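Local coordinates for protein transketolase (Campylobacter jejuni, PDB 3M6L) that belongs to the transketolase family of thiamine diphosphate-dependent enzymes and binds that cofactor together with a calcium ion and ribose-5-phosphate, at residues A[441-446]-A[498-503]. Residues are numbered along the deposited sequence; the frame is centred on the assembly and turned at random.
Sequences IFTHDS and FVLSRQ. With R5P (ribose-5-phosphate), chain F.
H444 and R502 meet at the phosphate end of the ribose-5-phosphate pocket, just past the C-terminal ends of two neighbouring parallel strands, 439-443 and 496-499, in the pyrimidine-binding domain. The strands are joined by F442 N to F498 O and L500 N to F442 O, both 2.8 Å. Branched and aromatic side chains suit this buried sheet: I441 brings CD1 to CD2 of the F498 ring at 3.7 Å, while its CG2 touches L500 CD1.

Beyond the strands, R502 lays CG over one face of the H444 imidazole in a CH-pi contact, 4.0 Å from the ring centroid, ring and guanidinium planes 54° apart. Its chain runs extended from CG to NE, CG anti to the backbone N (chi1 -174°), which carries the guanidinium past the imidazole to the phosphate. R502 NE and H444 NE2 converge on O2P of the ligand, at 2.6 and 2.7 Å, the arginine bond nearly straight at 169°, and R502 NH1 takes O3P. The other ring nitrogen, ND1, donates to T443 OG1 (2.7 Å), somewhat out of the ring plane, which helps fix the ring's rotation and leaves NE2 aimed at the phosphate; T443 OG1 is itself held by N372 OD1.

D445 is the turn's buried acid: OD2 forms a salt bridge with R475, and OD1 accepts from two waters that link it to R502 N, S446 OG (also hydrogen-bonded to G448 N) and the amide of Q503. Two donors on one oxygen, a third on its neighbour, suit a phosphate, whose negative charge R502 and R344, also bonded to the ligand, probably offset in part.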
loop_
_atom_site.group_PDB
_atom_site.type_symbol
_atom_site.label_atom_id
_atom_site.label_comp_id
_atom_site.label_asym_id
_atom_site.label_seq_id
_atom_site.Cartn_x
_atom_site.Cartn_y
_atom_site.Cartn_z
ATOM N N ILE A 441 8.107 -10.384 8.182
ATOM C CA ILE A 441 7.487 -11.407 9.032
ATOM C C ILE A 441 5.977 -11.120 9.084
ATOM O O ILE A 441 5.544 -10.059 9.527
ATOM C CB ILE A 441 8.036 -11.278 10.450
ATOM C CG1 ILE A 441 9.577 -11.340 10.480
ATOM C CG2 ILE A 441 7.271 -12.266 11.337
ATOM C CD1 ILE A 441 10.092 -12.504 9.839
ATOM N N PHE A 442 5.170 -12.051 8.546
ATOM C CA PHE A 442 3.787 -11.813 8.377
ATOM C C PHE A 442 3.010 -12.942 9.040
ATOM O O PHE A 442 2.912 -14.034 8.483
ATOM C CB PHE A 442 3.382 -11.830 6.886
ATOM C CG PHE A 442 4.015 -10.736 6.023
ATOM C CD1 PHE A 442 4.160 -9.415 6.479
ATOM C CD2 PHE A 442 4.441 -11.065 4.808
ATOM C CE1 PHE A 442 4.688 -8.430 5.609
ATOM C CE2 PHE A 442 5.003 -10.109 3.940
ATOM C CZ PHE A 442 5.116 -8.782 4.416
ATOM N N THR A 443 2.411 -12.656 10.148
ATOM C CA THR A 443 1.593 -13.598 10.865
ATOM C C THR A 443 0.090 -13.505 10.491
ATOM O O THR A 443 -0.404 -12.606 9.706
ATOM C CB THR A 443 1.829 -13.477 12.412
ATOM O OG1 THR A 443 1.137 -12.353 12.942
ATOM C CG2 THR A 443 3.335 -13.420 12.706
ATOM N N HIS A 444 -0.722 -14.373 11.061
ATOM C CA HIS A 444 -2.174 -14.357 10.888
ATOM C C HIS A 444 -2.533 -14.489 9.436
ATOM O O HIS A 444 -3.211 -13.655 8.844
ATOM C CB HIS A 444 -2.738 -13.090 11.501
ATOM C CG HIS A 444 -2.626 -13.059 12.997
ATOM N ND1 HIS A 444 -1.407 -13.031 13.640
ATOM C CD2 HIS A 444 -3.578 -12.865 13.942
ATOM C CE1 HIS A 444 -1.641 -13.010 14.953
ATOM N NE2 HIS A 444 -2.940 -12.836 15.161
ATOM N N ASP A 445 -2.043 -15.552 8.903
ATOM C CA ASP A 445 -1.990 -15.741 7.456
ATOM C C ASP A 445 -3.288 -16.145 6.724
ATOM O O ASP A 445 -3.218 -16.157 5.434
ATOM C CB ASP A 445 -0.899 -16.777 7.030
ATOM C CG ASP A 445 -1.217 -18.211 7.415
ATOM O OD1 ASP A 445 -1.919 -18.459 8.428
ATOM O OD2 ASP A 445 -0.852 -19.118 6.629
ATOM N N SER A 446 -4.397 -16.409 7.407
ATOM C CA SER A 446 -5.538 -16.987 6.671
ATOM C C SER A 446 -6.819 -16.757 7.356
ATOM O O SER A 446 -6.856 -16.072 8.370
ATOM C CB SER A 446 -5.318 -18.501 6.499
ATOM O OG SER A 446 -5.694 -19.161 7.683
ATOM N N PHE A 498 8.062 -14.397 5.496
ATOM C CA PHE A 498 7.652 -15.531 6.283
ATOM C C PHE A 498 6.159 -15.393 6.616
ATOM O O PHE A 498 5.718 -14.450 7.296
ATOM C CB PHE A 498 8.499 -15.648 7.594
ATOM C CG PHE A 498 9.904 -15.941 7.282
ATOM C CD1 PHE A 498 10.428 -17.224 7.226
ATOM C CD2 PHE A 498 10.748 -14.895 7.051
ATOM C CE1 PHE A 498 11.770 -17.389 6.864
ATOM C CE2 PHE A 498 12.043 -15.083 6.695
ATOM C CZ PHE A 498 12.577 -16.331 6.628
ATOM N N VAL A 499 5.360 -16.312 6.079
ATOM C CA VAL A 499 3.922 -16.300 6.175
ATOM C C VAL A 499 3.507 -17.319 7.174
ATOM O O VAL A 499 3.704 -18.528 6.953
ATOM C CB VAL A 499 3.225 -16.583 4.832
ATOM C CG1 VAL A 499 1.682 -16.687 4.960
ATOM C CG2 VAL A 499 3.705 -15.475 3.900
ATOM N N LEU A 500 2.990 -16.849 8.332
ATOM C CA LEU A 500 2.940 -17.685 9.585
ATOM C C LEU A 500 1.515 -17.697 10.139
ATOM O O LEU A 500 0.782 -16.704 10.055
ATOM C CB LEU A 500 3.898 -17.066 10.627
ATOM C CG LEU A 500 5.297 -16.896 10.143
ATOM C CD1 LEU A 500 6.169 -15.846 10.914
ATOM C CD2 LEU A 500 6.019 -18.190 9.939
ATOM N N SER A 501 1.163 -18.768 10.877
ATOM C CA SER A 501 -0.160 -18.931 11.400
ATOM C C SER A 501 -0.374 -18.304 12.758
ATOM O O SER A 501 0.615 -18.242 13.586
ATOM C CB SER A 501 -0.531 -20.410 11.500
ATOM O OG SER A 501 0.241 -21.004 12.566
ATOM N N ARG A 502 -1.613 -17.922 13.016
ATOM C CA ARG A 502 -2.087 -17.574 14.368
ATOM C C ARG A 502 -2.255 -18.834 15.179
ATOM O O ARG A 502 -1.951 -18.881 16.346
ATOM C CB ARG A 502 -3.425 -16.841 14.279
ATOM C CG ARG A 502 -3.961 -16.310 15.586
ATOM C CD ARG A 502 -5.328 -15.561 15.458
ATOM N NE ARG A 502 -5.733 -14.967 16.728
ATOM C CZ ARG A 502 -6.728 -15.407 17.496
ATOM N NH1 ARG A 502 -6.989 -14.768 18.648
ATOM N NH2 ARG A 502 -7.492 -16.460 17.126
ATOM N N GLN A 503 -2.853 -19.842 14.552
ATOM C CA GLN A 503 -3.324 -21.025 15.195
ATOM C C GLN A 503 -2.308 -22.154 15.212
ATOM O O GLN A 503 -1.427 -22.245 14.347
ATOM C CB GLN A 503 -4.671 -21.496 14.534
ATOM C CG GLN A 503 -4.547 -22.301 13.286
ATOM C CD GLN A 503 -4.348 -21.393 12.018
ATOM O OE1 GLN A 503 -4.169 -20.164 12.136
ATOM N NE2 GLN A 503 -4.519 -22.002 10.840
HETATM C C1 R5P F . -6.772 -5.806 15.006
HETATM O O1 R5P F . -7.820 -4.795 14.831
HETATM C C2 R5P F . -6.802 -6.421 16.414
HETATM O O2 R5P F . -6.159 -5.614 17.421
HETATM C C3 R5P F . -6.415 -7.917 16.578
HETATM O O3 R5P F . -7.722 -8.361 16.919
HETATM C C4 R5P F . -5.614 -8.498 17.787
HETATM O O4 R5P F . -4.556 -7.590 18.154
HETATM C C5 R5P F . -5.150 -9.998 17.616
HETATM O O5 R5P F . -4.936 -10.788 18.854
HETATM P P R5P F . -4.225 -12.281 18.834
HETATM O O1P R5P F . -2.636 -12.207 19.181
HETATM O O2P R5P F . -4.524 -12.753 17.311
HETATM O O3P R5P F . -4.850 -13.327 19.703
HETATM O O HOH W 1 -3.399 -17.875 10.730
HETATM O O HOH W 2 -3.583 -20.597 8.337
#